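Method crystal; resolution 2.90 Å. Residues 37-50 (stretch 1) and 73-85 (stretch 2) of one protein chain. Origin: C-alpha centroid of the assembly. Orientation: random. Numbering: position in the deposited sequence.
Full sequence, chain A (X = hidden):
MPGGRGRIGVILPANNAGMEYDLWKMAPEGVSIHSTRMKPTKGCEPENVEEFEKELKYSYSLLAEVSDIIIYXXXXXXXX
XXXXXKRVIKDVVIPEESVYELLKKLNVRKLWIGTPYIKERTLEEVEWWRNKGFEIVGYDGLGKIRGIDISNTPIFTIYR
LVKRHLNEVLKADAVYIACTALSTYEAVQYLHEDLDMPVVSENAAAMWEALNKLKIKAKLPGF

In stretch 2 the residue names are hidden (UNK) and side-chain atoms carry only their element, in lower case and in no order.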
ATOM      1  N   ARG A  37       7.198 -28.018  26.360  1.00 29.47           N
ATOM      2  CA  ARG A  37       7.360 -29.334  25.753  1.00 31.49           C
ATOM      3  C   ARG A  37       7.316 -30.528  26.689  1.00 34.01           C
ATOM      4  O   ARG A  37       7.491 -30.403  27.903  1.00 35.18           O
ATOM      5  CB  ARG A  37       8.666 -29.368  24.962  1.00 29.77           C
ATOM      6  CG  ARG A  37       8.661 -28.440  23.776  1.00 28.01           C
ATOM      7  CD  ARG A  37      10.001 -28.396  23.083  1.00 26.77           C
ATOM      8  NE  ARG A  37       9.827 -28.191  21.652  1.00 26.60           N
ATOM      9  CZ  ARG A  37       9.248 -27.128  21.111  1.00 26.40           C
ATOM     10  NH1 ARG A  37       9.130 -27.048  19.796  1.00 27.81           N
ATOM     11  NH2 ARG A  37       8.803 -26.143  21.877  1.00 26.17           N
HETATM   12  N   MSE A  38       7.076 -31.694  26.100  1.00 36.69           N
HETATM   13  CA  MSE A  38       7.033 -32.935  26.847  1.00 41.10           C
HETATM   14  C   MSE A  38       7.985 -33.955  26.249  1.00 43.72           C
HETATM   15  O   MSE A  38       8.197 -34.005  25.039  1.00 44.49           O
HETATM   16  CB  MSE A  38       5.626 -33.510  26.876  1.00 41.87           C
HETATM   17  CG  MSE A  38       4.671 -32.741  27.761  1.00 46.26           C
HETATM   18 SE   MSE A  38       3.041 -33.737  28.114  1.00 49.42          SE
HETATM   19  CE  MSE A  38       3.525 -34.487  29.818  1.00 51.44           C
ATOM     20  N   LYS A  39       8.572 -34.751  27.129  1.00 47.04           N
ATOM     21  CA  LYS A  39       9.515 -35.796  26.770  1.00 49.73           C
ATOM     22  C   LYS A  39       9.000 -36.615  25.588  1.00 50.85           C
ATOM     23  O   LYS A  39       7.843 -37.024  25.567  1.00 49.65           O
ATOM     24  CB  LYS A  39       9.717 -36.693  27.999  1.00 52.17           C
ATOM     25  CG  LYS A  39      10.539 -37.942  27.791  1.00 54.33           C
ATOM     26  CD  LYS A  39      10.283 -38.941  28.925  1.00 57.00           C
ATOM     27  CE  LYS A  39      10.785 -38.441  30.280  1.00 57.82           C
ATOM     28  NZ  LYS A  39      12.283 -38.358  30.350  1.00 58.29           N
ATOM     29  N   PRO A  40       9.850 -36.838  24.569  1.00 53.10           N
ATOM     30  CA  PRO A  40       9.418 -37.629  23.411  1.00 54.85           C
ATOM     31  C   PRO A  40       9.196 -39.065  23.877  1.00 56.58           C
ATOM     32  O   PRO A  40       9.979 -39.595  24.659  1.00 56.14           O
ATOM     33  CB  PRO A  40      10.591 -37.490  22.441  1.00 53.38           C
ATOM     34  CG  PRO A  40      11.759 -37.335  23.351  1.00 53.21           C
ATOM     35  CD  PRO A  40      11.240 -36.380  24.399  1.00 53.16           C
ATOM     36  N   THR A  41       8.130 -39.694  23.401  1.00 60.14           N
ATOM     37  CA  THR A  41       7.812 -41.054  23.831  1.00 63.43           C
ATOM     38  C   THR A  41       7.910 -42.151  22.774  1.00 65.33           C
ATOM     39  O   THR A  41       7.792 -41.897  21.571  1.00 64.94           O
ATOM     40  CB  THR A  41       6.406 -41.104  24.440  1.00 63.49           C
ATOM     41  OG1 THR A  41       5.480 -40.486  23.538  1.00 63.20           O
ATOM     42  CG2 THR A  41       6.380 -40.376  25.778  1.00 64.04           C
ATOM     43  N   LYS A  42       8.110 -43.376  23.254  1.00 67.71           N
ATOM     44  CA  LYS A  42       8.237 -44.545  22.392  1.00 70.00           C
ATOM     45  C   LYS A  42       6.950 -44.858  21.630  1.00 70.29           C
ATOM     46  O   LYS A  42       6.891 -44.708  20.407  1.00 70.03           O
ATOM     47  CB  LYS A  42       8.654 -45.767  23.221  1.00 71.37           C
ATOM     48  CG  LYS A  42       8.787 -47.055  22.410  1.00 72.89           C
ATOM     49  CD  LYS A  42       9.802 -46.896  21.278  1.00 73.70           C
ATOM     50  CE  LYS A  42       9.881 -48.144  20.407  1.00 74.27           C
ATOM     51  NZ  LYS A  42       8.608 -48.416  19.678  1.00 74.42           N
ATOM     52  N   GLY A  43       5.924 -45.292  22.357  1.00 70.01           N
ATOM     53  CA  GLY A  43       4.665 -45.634  21.719  1.00 70.24           C
ATOM     54  C   GLY A  43       3.800 -44.444  21.355  1.00 70.08           C
ATOM     55  O   GLY A  43       4.261 -43.302  21.359  1.00 70.47           O
ATOM     56  N   CYS A  44       2.540 -44.719  21.027  1.00 69.79           N
ATOM     57  CA  CYS A  44       1.595 -43.671  20.671  1.00 68.98           C
ATOM     58  C   CYS A  44       0.519 -43.600  21.756  1.00 67.34           C
ATOM     59  O   CYS A  44      -0.481 -42.899  21.621  1.00 67.97           O
ATOM     60  CB  CYS A  44       0.967 -43.965  19.309  1.00 69.89           C
ATOM     61  SG  CYS A  44       0.527 -42.475  18.375  1.00 74.79           S
ATOM     62  N   GLU A  45       0.751 -44.337  22.839  1.00 64.57           N
ATOM     63  CA  GLU A  45      -0.156 -44.378  23.977  1.00 61.08           C
ATOM     64  C   GLU A  45       0.694 -44.690  25.206  1.00 59.91           C
ATOM     65  O   GLU A  45       1.648 -45.458  25.127  1.00 58.83           O
ATOM     66  CB  GLU A  45      -1.208 -45.464  23.778  1.00 59.93           C
ATOM     67  CG  GLU A  45      -2.531 -45.146  24.441  1.00 59.32           C
ATOM     68  CD  GLU A  45      -3.375 -44.178  23.629  1.00 57.61           C
ATOM     69  OE1 GLU A  45      -4.187 -43.449  24.232  1.00 56.76           O
ATOM     70  OE2 GLU A  45      -3.241 -44.159  22.387  1.00 56.93           O
ATOM     71  N   PRO A  46       0.361 -44.094  26.359  1.00 59.88           N
ATOM     72  CA  PRO A  46       1.116 -44.322  27.595  1.00 60.67           C
ATOM     73  C   PRO A  46       0.929 -45.701  28.229  1.00 62.38           C
ATOM     74  O   PRO A  46      -0.201 -46.151  28.433  1.00 63.06           O
ATOM     75  CB  PRO A  46       0.616 -43.204  28.502  1.00 59.31           C
ATOM     76  CG  PRO A  46      -0.808 -43.084  28.098  1.00 58.61           C
ATOM     77  CD  PRO A  46      -0.724 -43.123  26.587  1.00 59.33           C
ATOM     78  N   GLU A  47       2.038 -46.370  28.541  1.00 63.77           N
ATOM     79  CA  GLU A  47       1.966 -47.681  29.173  1.00 65.07           C
ATOM     80  C   GLU A  47       1.780 -47.529  30.670  1.00 65.75           C
ATOM     81  O   GLU A  47       1.237 -48.411  31.328  1.00 66.09           O
ATOM     82  CB  GLU A  47       3.218 -48.505  28.881  1.00 65.72           C
ATOM     83  CG  GLU A  47       3.197 -49.132  27.507  1.00 67.87           C
ATOM     84  CD  GLU A  47       4.133 -50.312  27.396  1.00 69.88           C
ATOM     85  OE1 GLU A  47       5.363 -50.109  27.521  1.00 70.82           O
ATOM     86  OE2 GLU A  47       3.632 -51.441  27.186  1.00 70.07           O
ATOM     87  N   ASN A  48       2.237 -46.407  31.210  1.00 67.04           N
ATOM     88  CA  ASN A  48       2.063 -46.148  32.630  1.00 67.62           C
ATOM     89  C   ASN A  48       1.135 -44.939  32.737  1.00 67.29           C
ATOM     90  O   ASN A  48       1.565 -43.805  32.536  1.00 67.44           O
ATOM     91  CB  ASN A  48       3.407 -45.833  33.286  1.00 68.54           C
ATOM     92  CG  ASN A  48       3.343 -45.907  34.798  1.00 69.41           C
ATOM     93  OD1 ASN A  48       2.320 -45.583  35.405  1.00 69.32           O
ATOM     94  ND2 ASN A  48       4.443 -46.325  35.418  1.00 69.89           N
ATOM     95  N   VAL A  49      -0.136 -45.178  33.044  1.00 66.44           N
ATOM     96  CA  VAL A  49      -1.101 -44.091  33.145  1.00 65.87           C
ATOM     97  C   VAL A  49      -0.792 -43.076  34.237  1.00 66.05           C
ATOM     98  O   VAL A  49      -0.888 -41.870  34.003  1.00 66.38           O
ATOM     99  CB  VAL A  49      -2.529 -44.631  33.349  1.00 66.04           C
ATOM    100  CG1 VAL A  49      -3.497 -43.480  33.593  1.00 66.65           C
ATOM    101  CG2 VAL A  49      -2.960 -45.411  32.121  1.00 66.33           C
ATOM    102  N   GLU A  50      -0.428 -43.545  35.425  1.00 66.40           N
ATOM    103  CA  GLU A  50      -0.117 -42.623  36.513  1.00 67.14           C
ATOM    104  C   GLU A  50       1.098 -41.777  36.146  1.00 66.06           C
ATOM    105  O   GLU A  50       1.176 -40.604  36.502  1.00 65.93           O
ATOM    106  CB  GLU A  50       0.157 -43.380  37.812  1.00 69.69           C
ATOM    107  CG  GLU A  50       1.376 -44.278  37.756  1.00 74.87           C
ATOM    108  CD  GLU A  50       1.816 -44.770  39.128  1.00 77.71           C
ATOM    109  OE1 GLU A  50       2.803 -45.542  39.191  1.00 79.17           O
ATOM    110  OE2 GLU A  50       1.183 -44.383  40.139  1.00 78.52           O
ATOM    111  N   UNK A  73      -1.241 -30.372  22.069  1.00 30.10           N
ATOM    112  CA  UNK A  73      -0.759 -30.622  20.724  1.00 33.66           C
ATOM    113  C   UNK A  73      -0.026 -31.907  20.431  1.00 35.84           C
ATOM    114  O   UNK A  73       0.975 -31.897  19.724  1.00 36.77           O
ATOM    115  N   UNK A  74      -0.511 -33.018  20.963  1.00 39.05           N
ATOM    116  CA  UNK A  74       0.118 -34.310  20.716  1.00 41.61           C
ATOM    117  C   UNK A  74      -0.977 -35.274  20.309  1.00 43.86           C
ATOM    118  O   UNK A  74      -2.166 -34.971  20.456  1.00 44.82           O
ATOM    119  c   UNK A  74       2.325 -34.423  23.896  1.00 44.05           C
ATOM    120  c   UNK A  74       0.802 -34.833  21.977  1.00 41.02           C
ATOM    121  c   UNK A  74       1.767 -33.863  22.607  1.00 42.33           C
ATOM    122  n   UNK A  74       4.331 -37.456  24.347  1.00 48.29           N
ATOM    123  c   UNK A  74       3.654 -36.357  24.641  1.00 46.70           C
ATOM    124  n   UNK A  74       3.086 -35.646  23.673  1.00 45.29           N
ATOM    125  n   UNK A  74       3.541 -35.976  25.905  1.00 46.05           N
ATOM    126  N   UNK A  75      -0.583 -36.426  19.781  1.00 45.37           N
ATOM    127  CA  UNK A  75      -1.560 -37.432  19.391  1.00 47.53           C
ATOM    128  C   UNK A  75      -1.461 -38.486  20.474  1.00 47.98           C
ATOM    129  O   UNK A  75      -2.405 -39.231  20.735  1.00 49.04           O
ATOM    130  o   UNK A  75      -1.134 -37.023  17.030  1.00 48.92           O
ATOM    131  c   UNK A  75      -2.300 -39.048  17.600  1.00 49.67           C
ATOM    132  c   UNK A  75      -1.219 -38.057  18.018  1.00 48.40           C
ATOM    133  N   UNK A  76      -0.296 -38.508  21.112  1.00 47.99           N
ATOM    134  CA  UNK A  76       0.009 -39.443  22.180  1.00 47.80           C
ATOM    135  C   UNK A  76      -1.021 -39.379  23.302  1.00 47.57           C
ATOM    136  O   UNK A  76      -1.270 -38.320  23.871  1.00 47.44           O
ATOM    137  c   UNK A  76       2.846 -41.537  25.996  1.00 51.26           C
ATOM    138  c   UNK A  76       1.619 -39.629  25.179  1.00 49.08           C
ATOM    139  c   UNK A  76       1.875 -39.998  23.863  1.00 48.13           C
ATOM    140  c   UNK A  76       2.618 -41.158  23.635  1.00 48.94           C
ATOM    141  c   UNK A  76       3.105 -41.929  24.693  1.00 49.90           C
ATOM    142  c   UNK A  76       1.412 -39.137  22.712  1.00 47.50           C
ATOM    143  o   UNK A  76       3.347 -42.276  27.044  1.00 51.46           O
ATOM    144  c   UNK A  76       2.101 -40.389  26.248  1.00 51.18           C
ATOM    145  N   UNK A  77      -1.631 -40.523  23.598  1.00 47.75           N
ATOM    146  CA  UNK A  77      -2.616 -40.601  24.660  1.00 47.77           C
ATOM    147  C   UNK A  77      -4.005 -40.088  24.330  1.00 48.04           C
ATOM    148  O   UNK A  77      -4.900 -40.156  25.167  1.00 48.41           O
ATOM    149  N   UNK A  78      -4.205 -39.591  23.115  1.00 47.96           N
ATOM    150  CA  UNK A  78      -5.503 -39.055  22.741  1.00 48.52           C
ATOM    151  C   UNK A  78      -6.517 -40.100  22.283  1.00 49.78           C
ATOM    152  O   UNK A  78      -7.725 -39.902  22.420  1.00 49.93           O
ATOM    153  c   UNK A  78      -5.361 -37.980  21.641  1.00 47.56           C
ATOM    154  c   UNK A  78      -4.493 -36.837  22.136  1.00 46.21           C
ATOM    155  o   UNK A  78      -4.766 -38.556  20.473  1.00 46.61           O
ATOM    156  N   UNK A  79      -6.034 -41.216  21.750  1.00 51.24           N
ATOM    157  CA  UNK A  79      -6.930 -42.263  21.272  1.00 51.67           C
ATOM    158  C   UNK A  79      -7.552 -43.110  22.383  1.00 51.72           C
ATOM    159  O   UNK A  79      -8.755 -43.366  22.368  1.00 52.12           O
ATOM    160  c   UNK A  79      -5.379 -41.047  17.440  1.00 53.82           C
ATOM    161  c   UNK A  79      -6.345 -42.999  17.689  1.00 53.48           C
ATOM    162  n   UNK A  79      -5.938 -42.047  16.786  1.00 53.73           N
ATOM    163  c   UNK A  79      -6.197 -43.165  20.277  1.00 51.94           C
ATOM    164  c   UNK A  79      -6.016 -42.550  18.923  1.00 52.54           C
ATOM    165  n   UNK A  79      -5.414 -41.326  18.732  1.00 54.03           N
ATOM    166  N   UNK A  80      -6.745 -43.537  23.350  1.00 51.68           N
ATOM    167  CA  UNK A  80      -7.253 -44.359  24.447  1.00 51.06           C
ATOM    168  C   UNK A  80      -7.321 -43.693  25.814  1.00 50.29           C
ATOM    169  O   UNK A  80      -7.994 -44.194  26.704  1.00 50.59           O
ATOM    170  c   UNK A  80      -5.410 -47.144  22.005  1.00 58.64           C
ATOM    171  c   UNK A  80      -7.046 -46.863  23.875  1.00 54.46           C
ATOM    172  c   UNK A  80      -6.434 -45.649  24.572  1.00 52.24           C
ATOM    173  c   UNK A  80      -6.853 -46.836  22.371  1.00 56.33           C
ATOM    174  n   UNK A  80      -5.000 -48.505  22.475  1.00 59.45           N
ATOM    175  N   UNK A  81      -6.636 -42.571  25.995  1.00 50.80           N
ATOM    176  CA  UNK A  81      -6.660 -41.903  27.297  1.00 50.47           C
ATOM    177  C   UNK A  81      -7.106 -40.441  27.294  1.00 49.14           C
ATOM    178  O   UNK A  81      -6.726 -39.667  28.173  1.00 47.67           O
ATOM    179  c   UNK A  81      -4.767 -44.199  29.266  1.00 52.88           C
ATOM    180  c   UNK A  81      -4.121 -45.431  27.571  1.00 52.84           C
ATOM    181  n   UNK A  81      -4.318 -45.438  28.878  1.00 53.11           N
ATOM    182  n   UNK A  81      -4.426 -44.232  27.109  1.00 52.91           N
ATOM    183  c   UNK A  81      -4.838 -43.432  28.153  1.00 52.68           C
ATOM    184  c   UNK A  81      -5.289 -42.019  27.958  1.00 51.42           C
ATOM    185  N   UNK A  82      -7.922 -40.072  26.313  1.00 48.71           N
ATOM    186  CA  UNK A  82      -8.419 -38.709  26.211  1.00 48.56           C
ATOM    187  C   UNK A  82      -9.034 -38.255  27.535  1.00 48.30           C
ATOM    188  O   UNK A  82      -8.875 -37.105  27.941  1.00 48.33           O
ATOM    189  c   UNK A  82      -9.452 -38.614  25.091  1.00 48.12           C
ATOM    190  N   UNK A  83      -9.723 -39.170  28.209  1.00 47.82           N
ATOM    191  CA  UNK A  83     -10.369 -38.863  29.482  1.00 46.99           C
ATOM    192  C   UNK A  83      -9.378 -38.432  30.560  1.00 46.20           C
ATOM    193  O   UNK A  83      -9.711 -37.631  31.436  1.00 46.12           O
ATOM    194  n   UNK A  83      -9.215 -43.053  30.850  1.00 48.39           N
ATOM    195  n   UNK A  83      -9.823 -42.009  29.078  1.00 49.06           N
ATOM    196  c   UNK A  83     -11.174 -40.070  29.973  1.00 47.97           C
ATOM    197  c   UNK A  83      -9.974 -41.983  31.258  1.00 49.04           C
ATOM    198  c   UNK A  83      -9.139 -43.046  29.530  1.00 48.50           C
ATOM    199  c   UNK A  83     -10.360 -41.316  30.143  1.00 48.98           C
ATOM    200  N   UNK A  84      -8.164 -38.968  30.504  1.00 45.09           N
ATOM    201  CA  UNK A  84      -7.139 -38.615  31.479  1.00 44.99           C
ATOM    202  C   UNK A  84      -6.730 -37.164  31.263  1.00 44.12           C
ATOM    203  O   UNK A  84      -6.591 -36.398  32.213  1.00 44.32           O
ATOM    204  c   UNK A  84      -4.796 -39.074  32.323  1.00 44.95           C
ATOM    205  c   UNK A  84      -6.259 -40.967  31.570  1.00 45.02           C
ATOM    206  c   UNK A  84      -5.883 -39.511  31.333  1.00 45.82           C
ATOM    207  N   UNK A  85      -6.547 -36.807  29.996  1.00 43.19           N
ATOM    208  CA  UNK A  85      -6.160 -35.462  29.597  1.00 41.16           C
ATOM    209  C   UNK A  85      -7.231 -34.449  29.997  1.00 41.17           C
ATOM    210  O   UNK A  85      -6.928 -33.416  30.599  1.00 41.38           O
ATOM    211  c   UNK A  85      -4.863 -36.428  27.677  1.00 40.26           C
ATOM    212  c   UNK A  85      -5.937 -35.405  28.071  1.00 40.47           C
ATOM    213  c   UNK A  85      -4.644 -36.572  26.182  1.00 38.66           C
ATOM    214  c   UNK A  85      -5.524 -34.005  27.652  1.00 40.17           C
TER
HETATM  215  O   HOH W   1       5.719 -37.762  27.324  1.00 36.43           O

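Position 73 has no side-chain atoms and lies out of reach of stretch 1: Gly-73.

Position 74 carries three carbons, a nitrogen, then a carbon bearing two more nitrogens, and this planar end meets Met-38 SE and Thr-41 OG1 edge-on, which makes it Arg-74. NH2 of Arg-74 lies 3.2 Å from Met-38 SE. Water 1 links the stretches, donating to Lys-39 O at 2.9 Å and accepting from Arg-74 NH2 at 3.2 Å.

Position 75 has one carbon carrying an oxygen and a carbon. That fork is Thr-75, which points sideways.

At 76, one carbon leads to a six-carbon ring bearing an oxygen, and Pro-46 CD sits over a face of the ring, so this is Tyr-76. Pro-46 CD is 4.2 Å from the Tyr-76 ring centroid, and Thr-41 CG2 makes an off-centre CH-pi contact with it at 4.1 Å.

Position 77 has no side chain and a phi of 79°, a value that by itself favours glycine; it is Gly-77. An ideal CB would come 3.6 Å from Pro-46 CD. The backbone Gly-77 N donates to Cys-44 O at 3.3 Å and 165°, nearly straight.

Position 78 again shows a carbon with one oxygen and one carbon, pointing away from stretch 1. It is Thr-78, whose OG1 gives a very short 2.5 Å hydrogen bond to Thr-75 O, bracing the local backbone.

Position 79 has a carbon and a five-membered ring of three carbons and two nitrogens; its CB lies 3.8 Å from Glu-45 OE2, but the ring end leads away: His-79.

Position 80, four carbons in a row ending in nitrogen, with CB 3.2 Å from Glu-45 OE1, is Lys-80. Its backbone also takes part: Lys-80 N donates to Glu-45 OE1 at 2.7 Å.

Position 81 repeats the five-membered ring with two nitrogens; one ring nitrogen lies 3.0 Å from Glu-45 OE1, and Pro-46 CG lies over the ring face, 4.0 Å from its centroid: His-81. The nitrogen is ND1, which donates to Glu-45 OE1 almost linearly.

Position 82 has one carbon, pointing away: Ala-82. Position 83, another such five-membered ring, without contact, is His-83. Position 84 is one carbon carrying two, one of them near Val-49 CG1: Val-84, whose CG2 is 4.2 Å from Val-49 CG1. Position 85 has four carbons forked at the first, one arm two carbons long: Ile-85, out of reach.

Much of the contact centres on one carboxylate oxygen and one proline. Glu-45 OE1 gathers Lys-80 N, His-81 ND1 and, weakly, His-81 N at 3.1 Å, tying its carboxylate to the residues just before the helix. Pro-46 packs against both Tyr-76 and His-81, and the Gly-77 backbone bond holds the loops in register.

Stretch 2 73-85: GRTYGTHKHAHVI
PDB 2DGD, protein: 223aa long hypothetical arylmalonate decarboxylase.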